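Local coordinates for protein CurJ (Moorea producens 3L, PDB 5TZ6) that probably removes water from polyketide chain intermediates, including by vinylogous dehydration, as a dehydratase domain in the making of curacin, at residues Phe182-Gln187 and His214-Asp219; Leu196-Val201 and Leu258-Thr263; Thr249-Ser254 and Val289-Gly294; Leu178-Arg183 and Val201-Leu206. The protein carries 1 engineered substitution. All coordinates share one frame; numbering follows the deposited sequence.

Interaction 1 of 4, residues Phe182-Gln187 and His214-Asp219. With 7OD ((2E,5R)-5-hydroxy-2-methylhept-2-enoic acid), chain C.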
# COMPACT_ATOMS: atom_id res chain seq x y z
N PHE A 182 6.78 -28.14 9.30
CA PHE A 182 5.64 -28.10 10.22
C PHE A 182 5.75 -29.13 11.34
O PHE A 182 4.81 -29.25 12.14
CB PHE A 182 4.33 -28.31 9.44
CG PHE A 182 3.72 -27.03 8.93
CD1 PHE A 182 2.86 -26.28 9.72
CD2 PHE A 182 4.03 -26.56 7.66
CE1 PHE A 182 2.32 -25.08 9.26
CE2 PHE A 182 3.48 -25.37 7.19
CZ PHE A 182 2.63 -24.63 7.99
N ARG A 183 6.85 -29.87 11.42
CA ARG A 183 7.02 -30.94 12.41
C ARG A 183 7.98 -30.45 13.49
O ARG A 183 9.15 -30.82 13.53
CB ARG A 183 7.50 -32.23 11.74
CG ARG A 183 6.45 -32.83 10.79
CD ARG A 183 6.90 -34.13 10.15
NE ARG A 183 5.86 -34.64 9.27
CZ ARG A 183 5.52 -35.93 9.17
NH1 ARG A 183 4.54 -36.29 8.35
NH2 ARG A 183 6.14 -36.84 9.91
N TRP A 184 7.46 -29.61 14.39
CA TRP A 184 8.22 -29.05 15.50
C TRP A 184 8.24 -29.97 16.71
O TRP A 184 9.20 -29.93 17.50
CB TRP A 184 7.63 -27.70 15.92
CG TRP A 184 7.98 -26.52 15.06
CD1 TRP A 184 7.62 -26.31 13.76
CD2 TRP A 184 8.76 -25.38 15.45
NE1 TRP A 184 8.12 -25.11 13.32
CE2 TRP A 184 8.83 -24.52 14.34
CE3 TRP A 184 9.40 -25.00 16.63
CZ2 TRP A 184 9.52 -23.30 14.37
CZ3 TRP A 184 10.09 -23.79 16.66
CH2 TRP A 184 10.14 -22.96 15.54
N ILE A 185 7.19 -30.77 16.90
CA ILE A 185 7.05 -31.57 18.12
C ILE A 185 8.02 -32.74 18.07
O ILE A 185 7.85 -33.67 17.29
CB ILE A 185 5.60 -32.04 18.31
CG1 ILE A 185 4.68 -30.81 18.41
CG2 ILE A 185 5.49 -32.95 19.52
CD1 ILE A 185 3.22 -31.12 18.59
N GLU A 186 9.05 -32.69 18.91
CA GLU A 186 10.01 -33.77 19.01
C GLU A 186 9.64 -34.79 20.07
O GLU A 186 9.95 -35.98 19.90
CB GLU A 186 11.41 -33.22 19.33
CG GLU A 186 12.05 -32.44 18.20
CD GLU A 186 13.12 -33.23 17.49
OE1 GLU A 186 14.16 -33.53 18.12
OE2 GLU A 186 12.93 -33.57 16.30
N GLN A 187 8.99 -34.38 21.17
CA GLN A 187 8.69 -35.35 22.21
C GLN A 187 7.33 -35.05 22.81
O GLN A 187 6.87 -33.91 22.80
CB GLN A 187 9.76 -35.34 23.30
CG GLN A 187 11.03 -36.07 22.91
CD GLN A 187 11.99 -36.21 24.07
OE1 GLN A 187 12.22 -37.31 24.57
NE2 GLN A 187 12.54 -35.09 24.51
N HIS A 214 6.76 -17.96 14.31
CA HIS A 214 6.70 -18.54 12.98
C HIS A 214 5.36 -19.24 12.77
O HIS A 214 4.85 -19.89 13.70
CB HIS A 214 7.85 -19.53 12.78
CG HIS A 214 8.16 -19.82 11.34
ND1 HIS A 214 7.43 -20.73 10.60
CD2 HIS A 214 9.11 -19.33 10.52
CE1 HIS A 214 7.93 -20.78 9.37
NE2 HIS A 214 8.95 -19.94 9.30
N PRO A 215 4.74 -19.10 11.61
CA PRO A 215 3.47 -19.81 11.38
C PRO A 215 3.53 -21.28 11.78
O PRO A 215 2.59 -21.78 12.42
CB PRO A 215 3.23 -19.63 9.87
CG PRO A 215 4.02 -18.42 9.49
CD PRO A 215 5.17 -18.31 10.44
N THR A 216 4.63 -21.97 11.46
CA THR A 216 4.72 -23.40 11.75
C THR A 216 4.78 -23.68 13.24
O THR A 216 4.34 -24.74 13.69
CB THR A 216 5.94 -24.02 11.05
OG1 THR A 216 7.14 -23.38 11.49
CG2 THR A 216 5.81 -23.88 9.54
N LEU A 217 5.31 -22.74 14.03
CA LEU A 217 5.32 -22.93 15.48
C LEU A 217 3.91 -22.82 16.06
O LEU A 217 3.50 -23.65 16.88
CB LEU A 217 6.26 -21.91 16.13
CG LEU A 217 6.30 -21.89 17.65
CD1 LEU A 217 6.65 -23.26 18.20
CD2 LEU A 217 7.29 -20.84 18.13
N VAL A 218 3.16 -21.81 15.62
CA VAL A 218 1.76 -21.68 16.03
C VAL A 218 0.98 -22.92 15.65
O VAL A 218 0.22 -23.48 16.47
CB VAL A 218 1.15 -20.41 15.40
CG1 VAL A 218 -0.33 -20.28 15.76
CG2 VAL A 218 1.92 -19.18 15.86
N ASP A 219 1.18 -23.41 14.42
CA ASP A 219 0.47 -24.61 14.01
C ASP A 219 0.84 -25.79 14.89
O ASP A 219 -0.04 -26.53 15.33
CB ASP A 219 0.74 -24.94 12.55
CG ASP A 219 -0.27 -25.92 11.99
OD1 ASP A 219 -1.40 -25.49 11.70
OD2 ASP A 219 0.07 -27.12 11.86
OAB 7OD C . -7.25 -28.47 7.44
CAA 7OD C . -7.24 -27.24 7.62
OAI 7OD C . -7.82 -26.48 6.81
CAC 7OD C . -6.51 -26.65 8.84
CAK 7OD C . -6.49 -25.13 9.06
CAD 7OD C . -5.79 -27.58 9.83
CAE 7OD C . -5.07 -26.95 11.04
CAF 7OD C . -4.50 -27.93 12.09
OAH 7OD C . -3.08 -27.99 11.94
CAG 7OD C . -5.07 -29.35 11.99
CAJ 7OD C . -4.72 -30.09 13.29

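Interaction 2 of 4, residues Leu196-Val201 and Leu258-Thr263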
# COMPACT_ATOMS: atom_id res chain seq x y z
N LEU A 196 2.17 -32.55 27.40
CA LEU A 196 3.36 -31.71 27.38
C LEU A 196 4.22 -32.12 26.20
O LEU A 196 4.68 -33.27 26.13
CB LEU A 196 4.14 -31.83 28.69
CG LEU A 196 5.54 -31.21 28.69
CD1 LEU A 196 5.46 -29.70 28.82
CD2 LEU A 196 6.40 -31.79 29.81
N CYS A 197 4.42 -31.20 25.26
CA CYS A 197 5.23 -31.44 24.07
C CYS A 197 6.54 -30.67 24.17
O CYS A 197 6.55 -29.49 24.54
CB CYS A 197 4.48 -31.02 22.81
SG CYS A 197 2.97 -31.95 22.51
N GLN A 198 7.63 -31.35 23.87
CA GLN A 198 8.90 -30.70 23.61
C GLN A 198 9.02 -30.44 22.11
O GLN A 198 8.75 -31.34 21.30
CB GLN A 198 10.08 -31.55 24.07
CG GLN A 198 11.41 -30.85 23.82
CD GLN A 198 12.59 -31.69 24.21
OE1 GLN A 198 12.79 -32.78 23.67
NE2 GLN A 198 13.38 -31.20 25.14
N MET A 199 9.45 -29.23 21.77
CA MET A 199 9.52 -28.76 20.39
C MET A 199 10.91 -28.22 20.07
O MET A 199 11.54 -27.56 20.90
CB MET A 199 8.50 -27.66 20.13
CG MET A 199 7.12 -28.18 19.84
SD MET A 199 5.84 -27.08 20.46
CE MET A 199 4.42 -27.73 19.59
N LYS A 200 11.36 -28.52 18.86
CA LYS A 200 12.60 -27.99 18.32
C LYS A 200 12.32 -27.40 16.95
O LYS A 200 11.41 -27.84 16.24
CB LYS A 200 13.69 -29.07 18.19
CG LYS A 200 14.22 -29.61 19.51
CD LYS A 200 15.30 -30.66 19.27
CE LYS A 200 15.92 -31.15 20.58
NZ LYS A 200 16.97 -32.18 20.35
N VAL A 201 13.09 -26.37 16.61
CA VAL A 201 12.92 -25.65 15.35
C VAL A 201 13.36 -26.57 14.21
O VAL A 201 14.50 -27.06 14.23
CB VAL A 201 13.69 -24.33 15.35
CG1 VAL A 201 15.10 -24.56 15.85
CG2 VAL A 201 13.71 -23.71 13.97
N LEU A 258 14.66 -24.77 21.48
CA LEU A 258 13.82 -25.71 22.21
C LEU A 258 12.75 -24.95 22.98
O LEU A 258 13.06 -24.02 23.74
CB LEU A 258 14.66 -26.56 23.16
CG LEU A 258 14.00 -27.81 23.75
CD1 LEU A 258 15.06 -28.72 24.36
CD2 LEU A 258 12.94 -27.44 24.78
N LEU A 259 11.49 -25.34 22.79
CA LEU A 259 10.38 -24.76 23.54
C LEU A 259 9.52 -25.87 24.13
O LEU A 259 9.59 -27.02 23.70
CB LEU A 259 9.50 -23.86 22.66
CG LEU A 259 10.19 -22.75 21.87
CD1 LEU A 259 9.14 -21.96 21.11
CD2 LEU A 259 11.01 -21.85 22.79
N TRP A 260 8.71 -25.51 25.12
CA TRP A 260 7.78 -26.45 25.73
C TRP A 260 6.36 -25.97 25.49
O TRP A 260 6.08 -24.77 25.56
CB TRP A 260 8.03 -26.59 27.23
CG TRP A 260 9.35 -27.22 27.58
CD1 TRP A 260 10.50 -26.57 27.95
CD2 TRP A 260 9.66 -28.62 27.62
NE1 TRP A 260 11.50 -27.48 28.20
CE2 TRP A 260 11.01 -28.74 28.00
CE3 TRP A 260 8.93 -29.78 27.35
CZ2 TRP A 260 11.64 -29.98 28.14
CZ3 TRP A 260 9.55 -31.00 27.49
CH2 TRP A 260 10.90 -31.09 27.87
N CYS A 261 5.45 -26.91 25.22
CA CYS A 261 4.06 -26.60 24.96
C CYS A 261 3.17 -27.46 25.85
O CYS A 261 3.12 -28.68 25.68
CB CYS A 261 3.71 -26.83 23.48
SG CYS A 261 1.98 -26.52 23.14
N TYR A 262 2.45 -26.82 26.76
CA TYR A 262 1.55 -27.50 27.68
C TYR A 262 0.11 -27.24 27.26
O TYR A 262 -0.27 -26.09 27.04
CB TYR A 262 1.78 -27.03 29.12
CG TYR A 262 0.82 -27.59 30.13
CD1 TYR A 262 0.71 -28.96 30.33
CD2 TYR A 262 0.04 -26.75 30.93
CE1 TYR A 262 -0.17 -29.48 31.27
CE2 TYR A 262 -0.83 -27.26 31.87
CZ TYR A 262 -0.94 -28.63 32.03
OH TYR A 262 -1.81 -29.14 32.97
N THR A 263 -0.67 -28.30 27.14
CA THR A 263 -2.04 -28.20 26.66
C THR A 263 -2.94 -29.00 27.59
O THR A 263 -2.54 -30.05 28.09
CB THR A 263 -2.20 -28.74 25.23
OG1 THR A 263 -1.40 -27.98 24.32
CG2 THR A 263 -3.66 -28.69 24.79

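Interaction 3 of 4, residues Thr249-Ser254 and Val289-Gly294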
# COMPACT_ATOMS: atom_id res chain seq x y z
N THR A 249 -2.40 -14.70 23.28
CA THR A 249 -1.49 -13.67 23.76
C THR A 249 -0.06 -14.01 23.37
O THR A 249 0.43 -15.11 23.65
CB THR A 249 -1.60 -13.49 25.28
OG1 THR A 249 -2.97 -13.28 25.63
CG2 THR A 249 -0.76 -12.30 25.74
N PHE A 250 0.59 -13.06 22.70
CA PHE A 250 2.01 -13.12 22.39
C PHE A 250 2.74 -12.21 23.36
O PHE A 250 2.45 -11.00 23.43
CB PHE A 250 2.26 -12.69 20.95
CG PHE A 250 3.71 -12.50 20.60
CD1 PHE A 250 4.56 -13.59 20.44
CD2 PHE A 250 4.23 -11.23 20.44
CE1 PHE A 250 5.90 -13.41 20.11
CE2 PHE A 250 5.57 -11.04 20.12
CZ PHE A 250 6.40 -12.13 19.95
N TYR A 251 3.68 -12.78 24.12
CA TYR A 251 4.47 -12.04 25.11
C TYR A 251 5.80 -11.57 24.54
O TYR A 251 6.09 -10.37 24.55
CB TYR A 251 4.67 -12.91 26.36
CG TYR A 251 3.37 -13.27 27.04
CD1 TYR A 251 2.80 -12.41 27.97
CD2 TYR A 251 2.70 -14.44 26.73
CE1 TYR A 251 1.61 -12.72 28.59
CE2 TYR A 251 1.50 -14.76 27.34
CZ TYR A 251 0.96 -13.90 28.27
OH TYR A 251 -0.23 -14.21 28.88
N ASN A 252 6.63 -12.50 24.06
CA ASN A 252 7.91 -12.14 23.46
C ASN A 252 8.42 -13.32 22.64
O ASN A 252 8.08 -14.47 22.92
CB ASN A 252 8.94 -11.73 24.52
CG ASN A 252 9.17 -12.81 25.56
OD1 ASN A 252 8.69 -12.71 26.69
ND2 ASN A 252 9.90 -13.86 25.18
N SER A 253 9.24 -13.02 21.64
CA SER A 253 9.79 -14.05 20.78
C SER A 253 11.02 -14.68 21.43
O SER A 253 11.77 -14.02 22.15
CB SER A 253 10.15 -13.48 19.41
OG SER A 253 10.10 -14.48 18.41
N SER A 254 11.20 -15.98 21.19
CA SER A 254 12.26 -16.76 21.81
C SER A 254 13.38 -17.08 20.83
O SER A 254 13.14 -17.67 19.78
CB SER A 254 11.69 -18.06 22.39
OG SER A 254 12.69 -18.80 23.06
N VAL A 289 6.10 -17.68 26.47
CA VAL A 289 6.22 -17.11 25.13
C VAL A 289 4.86 -16.74 24.56
O VAL A 289 4.69 -15.66 23.97
CB VAL A 289 6.97 -18.11 24.22
CG1 VAL A 289 6.71 -17.79 22.75
CG2 VAL A 289 8.46 -18.10 24.52
N ALA A 290 3.86 -17.60 24.71
CA ALA A 290 2.54 -17.36 24.15
C ALA A 290 1.54 -18.19 24.92
O ALA A 290 1.88 -19.22 25.52
CB ALA A 290 2.48 -17.70 22.65
N GLN A 291 0.28 -17.76 24.89
CA GLN A 291 -0.77 -18.43 25.64
C GLN A 291 -2.07 -18.38 24.86
O GLN A 291 -2.38 -17.37 24.23
CB GLN A 291 -0.96 -17.79 27.01
CG GLN A 291 -1.90 -18.57 27.91
CD GLN A 291 -2.02 -17.96 29.29
OE1 GLN A 291 -1.96 -18.65 30.30
NE2 GLN A 291 -2.19 -16.64 29.33
N VAL A 292 -2.82 -19.48 24.90
CA VAL A 292 -4.09 -19.59 24.19
C VAL A 292 -5.15 -20.01 25.18
O VAL A 292 -5.03 -21.07 25.82
CB VAL A 292 -4.01 -20.59 23.03
CG1 VAL A 292 -5.38 -20.74 22.36
CG2 VAL A 292 -2.95 -20.17 22.03
N ILE A 293 -6.20 -19.21 25.29
CA ILE A 293 -7.33 -19.47 26.18
C ILE A 293 -8.55 -19.67 25.31
O ILE A 293 -8.85 -18.84 24.43
CB ILE A 293 -7.55 -18.31 27.16
CG1 ILE A 293 -6.34 -18.15 28.09
CG2 ILE A 293 -8.82 -18.53 27.98
CD1 ILE A 293 -6.18 -19.27 29.07
N GLY A 294 -9.28 -20.75 25.55
CA GLY A 294 -10.50 -20.99 24.81
C GLY A 294 -10.29 -21.42 23.38
O GLY A 294 -11.03 -20.98 22.49

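Interaction 4 of 4, residues Leu178-Arg183 and Val201-Leu206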
# COMPACT_ATOMS: atom_id res chain seq x y z
N LEU A 178 1.93 -33.23 6.50
CA LEU A 178 2.79 -32.20 7.05
C LEU A 178 4.23 -32.46 6.61
O LEU A 178 4.78 -33.54 6.87
CB LEU A 178 2.70 -32.18 8.57
CG LEU A 178 1.37 -31.81 9.24
CD1 LEU A 178 1.49 -31.88 10.75
CD2 LEU A 178 0.87 -30.44 8.81
N GLY A 179 4.85 -31.47 5.98
CA GLY A 179 6.25 -31.57 5.63
C GLY A 179 7.15 -31.34 6.84
O GLY A 179 6.70 -31.28 7.99
N GLN A 180 8.44 -31.17 6.56
CA GLN A 180 9.42 -31.08 7.64
C GLN A 180 9.23 -29.81 8.46
O GLN A 180 9.24 -29.85 9.69
CB GLN A 180 10.83 -31.12 7.06
CG GLN A 180 11.94 -31.23 8.10
CD GLN A 180 13.27 -31.67 7.50
OE1 GLN A 180 13.31 -32.24 6.41
NE2 GLN A 180 14.36 -31.40 8.21
N SER A 181 9.02 -28.68 7.79
CA SER A 181 9.00 -27.42 8.52
C SER A 181 7.78 -27.26 9.42
O SER A 181 7.77 -26.37 10.26
CB SER A 181 9.09 -26.26 7.53
OG SER A 181 8.02 -26.31 6.61
N PHE A 182 6.78 -28.14 9.30
CA PHE A 182 5.64 -28.10 10.22
C PHE A 182 5.75 -29.13 11.34
O PHE A 182 4.81 -29.25 12.14
CB PHE A 182 4.33 -28.31 9.44
CG PHE A 182 3.72 -27.03 8.93
CD1 PHE A 182 2.86 -26.28 9.72
CD2 PHE A 182 4.03 -26.56 7.66
CE1 PHE A 182 2.32 -25.08 9.26
CE2 PHE A 182 3.48 -25.37 7.19
CZ PHE A 182 2.63 -24.63 7.99
N ARG A 183 6.85 -29.87 11.42
CA ARG A 183 7.02 -30.94 12.41
C ARG A 183 7.98 -30.45 13.49
O ARG A 183 9.15 -30.82 13.53
CB ARG A 183 7.50 -32.23 11.74
CG ARG A 183 6.45 -32.83 10.79
CD ARG A 183 6.90 -34.13 10.15
NE ARG A 183 5.86 -34.64 9.27
CZ ARG A 183 5.52 -35.93 9.17
NH1 ARG A 183 4.54 -36.29 8.35
NH2 ARG A 183 6.14 -36.84 9.91
N VAL A 201 13.09 -26.37 16.61
CA VAL A 201 12.92 -25.65 15.35
C VAL A 201 13.36 -26.57 14.21
O VAL A 201 14.50 -27.06 14.23
CB VAL A 201 13.69 -24.33 15.35
CG1 VAL A 201 15.10 -24.56 15.85
CG2 VAL A 201 13.71 -23.71 13.97
N PRO A 202 12.50 -26.88 13.25
CA PRO A 202 12.91 -27.73 12.13
C PRO A 202 14.19 -27.21 11.48
O PRO A 202 14.44 -26.01 11.42
CB PRO A 202 11.72 -27.64 11.17
CG PRO A 202 10.56 -27.40 12.05
CD PRO A 202 11.06 -26.55 13.19
N LYS A 203 14.99 -28.15 10.98
CA LYS A 203 16.24 -27.81 10.32
C LYS A 203 16.02 -27.05 9.01
O LYS A 203 16.95 -26.40 8.52
CB LYS A 203 17.04 -29.10 10.10
CG LYS A 203 17.59 -29.64 11.42
CD LYS A 203 17.86 -31.13 11.40
CE LYS A 203 16.59 -31.89 11.79
NZ LYS A 203 16.72 -33.37 11.71
N THR A 204 14.82 -27.10 8.45
CA THR A 204 14.52 -26.41 7.20
C THR A 204 14.11 -24.95 7.40
O THR A 204 13.99 -24.21 6.41
CB THR A 204 13.43 -27.16 6.43
OG1 THR A 204 12.42 -27.64 7.34
CG2 THR A 204 14.03 -28.34 5.68
N ILE A 205 13.88 -24.51 8.64
CA ILE A 205 13.51 -23.13 8.95
C ILE A 205 14.77 -22.39 9.41
O ILE A 205 15.51 -22.91 10.25
CB ILE A 205 12.42 -23.06 10.03
CG1 ILE A 205 11.13 -23.71 9.53
CG2 ILE A 205 12.17 -21.62 10.43
CD1 ILE A 205 10.02 -23.68 10.54
N LEU A 206 15.01 -21.20 8.86
CA LEU A 206 16.21 -20.46 9.23
C LEU A 206 16.00 -19.00 9.62
O LEU A 206 16.95 -18.39 10.12
CB LEU A 206 17.22 -20.50 8.08
CG LEU A 206 17.66 -21.89 7.64
CD1 LEU A 206 18.73 -21.78 6.58
CD2 LEU A 206 18.14 -22.70 8.84

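Interaction 1 of 4, residues Phe182-Gln187 and His214-Asp219
Trp184 holds CG anti to its own carbonyl carbon (chi1 -78°). Thr216 sets OG1 between its backbone N and carbonyl carbon (chi1 59°), on the side of the indole. Trp184 NE1 donates to Thr216 OG1 at 2.7 Å. The bond is bent, and the oxygen lies tilted from the indole plane. NE1 also makes a weak bond to Ser181 O. The six-membered ring of Trp184 lies over Leu217, whose CB sits 4.0 Å from its centroid. Leu217 CD1 reaches the same ring at Trp184 CE3, 3.6 Å away. The other branch of Thr216 serves Phe182: the methyl CG2 stands 3.5 Å from the ring centroid, over the centre of one face, as a CH-pi contact. Asp219 CB meets the edge of the Phe182 ring in its plane, 3.7 Å from CE1, and the carboxylate is perpendicular to the ring. An alanine in place of Trp184 would probably leave Thr216 OG1 without this donor and open a gap beside Leu217. The helix start is capped by His214, whose ND1 accepts from Thr216 N at 3.2 Å. Asp219 OD1 accepts from the ligand hydroxyl OAH at 3.0 Å, while OD2 is bonded by Gln223. The contact thus backs the first turn of helix 215-223 with aromatic rings. Phe182, resting against Asp219 CB, probably helps to place this carboxylate of the ligand pocket.

Interaction 2 of 4, residues Leu196-Val201 and Leu258-Thr263
Cys197 and Cys261 face each other as a hydrogen-bonded antiparallel pair, and this is the tight part of the contact. Cys197 N reaches Cys261 O at 2.9 Å in a nearly straight bond, and Cys261 N returns the bond to Cys197 O. Met199 and Leu259 form the next such pair, also with two backbone bonds. Buried side chains cover this face of the sheet. Met199 SD touches Cys261 CB at 3.7 Å. The two cysteine sulfurs turn apart: SG of Cys197 is anti to its carbonyl carbon, SG of Cys261 anti to its backbone N. Cys197 SG and Cys261 SG end 5.6 Å from each other, too far for a disulfide.

The opposite face carries Leu196, Gln198, Trp260 and Leu258. Leu196 CD1 packs on Trp260 CE3 at 3.8 Å. Gln198 CG lies over the six-membered ring of Trp260, 4.2 Å from its centroid, in a CH-pi contact. Leu258 CD2 comes over the same face of the indole, nearer its five-membered ring. Gln198 NE2 approaches Leu258 CD1 to 3.1 Å. The solvent side is the end with Gln198, Leu258 and Lys200, for the first two are partly exposed and Lys200 is exposed. Helix 151-157 covers Leu196 and Trp260. These are neighbouring strands of the antiparallel sheet of a hotdog fold. Backbone bonds set the register, and one face is sulfur and hydrocarbon. The other lays the hydrocarbon part of Gln198 on Trp260, while its amide and the indole N-H bond to Gln187 and Gln284.

Interaction 3 of 4, residues Thr249-Ser254 and Val289-Gly294
Thr249 and Gln291 are joined by two backbone bonds, the main polar link between the strands. Thr249 N donates to Gln291 O at 2.8 Å, close to the line of the carbonyl, with an N-H...O angle of 173°. Gln291 N returns a bond to Thr249 O at 2.9 Å. Two residues further, Tyr251 N gives a third to Val289 O at 3.1 Å. Between these, Ala290 CA lies 3.1 Å from Thr249 O, in a CA-H...O contact. Val289 and Ala290 both face Leu281 on the next strand, a classic beta bulge.

The aromatic contacts belong to Tyr251. Its CG is anti to its own carbonyl carbon (chi1 -62°), and the ring turns its edge to the other strand. Gln291 CB lies in the ring plane, 3.9 Å from Tyr251 CE2. Thr249 CG2 lies over one face, towards the rim. The hydroxyl is hydrogen-bonded with Glu145, and Gln291 OE1 is held by Gln280. An alanine in place of Tyr251 would probably leave Glu145 without this hydroxyl and open a gap beside Gln291 CB.

Val289 packs with its methyls. Its CG1 rests against the carbonyl Asn252 O at 3.6 Å, and CG2 meets Ser254 CB at 3.9 Å. Backbone bonds thus pair the end of strand 239-250 with strand 288-300. At the bulge, Val289 carries the contact on to the loop 252-254, with the longer polar groups bonded to other parts of the chain.

Interaction 4 of 4, residues Leu178-Arg183 and Val201-Leu206
Leu178 O is gripped twice by Arg183, at the root of the loop that lays Ser181 against Pro202 and Ile205. Arg183 NE donates to Leu178 O at 2.9 Å from well above the carbonyl plane, and NH1 adds a weak bond. No hydrogen bond joins the two loops directly. Pro202 CG and Ile205 CD1 each come to 3.5 Å from Ser181 O, so carbon packs round this oxygen on the side of the second loop. Pro202 CB touches Gln180 O at 3.6 Å. Thr204 OG1 lies 3.6 Å from Ser181 CB, and Ile205 CG1 packs on the same CB.

The outer part belongs to Gln180. Its CG is anti to the backbone N (chi1 -172°) and the chain runs out extended, crossing Thr204 at a slant. Gln180 CG approaches Thr204 OG1 at 3.7 Å, and Gln180 CD meets the methyl CG2. The amide NE2 comes only to 4.0 Å from Lys203 CB, a loose contact at the exposed side.

A type I turn from Pro202 to Ile205 brings Thr204 and Ile205 to Ser181. Ser181 OG is hydrogen-bonded with Asp40.

Residues 178-183 link strand 176-178 to strand 185-190, and residues 201-206 leave strand 194-200 on the way to helix 215-223. Ile205 touches Thr216 of that helix, and Arg183 makes a cation-pi contact with Tyr168 of helix 164-173.

Interactions 1, 2 and 3 are buried, whereas interaction 4 is partly exposed and joins loops. Interactions 2 and 3 are strand pairs of the same sheet system, held mainly by backbone hydrogen bonds; Leu259 of one packs on Ser254 of the other. Interaction 1 sets a strand's approach against a helix and depends on aromatic rings and a side-chain bond. Interactions 1 and 2 meet through adjoining strands 185-190 and 194-200, where Ile185 packs on Met199. Interactions 1 and 4 share Phe182 and Arg183, and Pro202 and Ile205 pack on Trp184. Interaction 4 relies on van der Waals contact. Of the four, only interaction 1 contains a ligand-pocket residue.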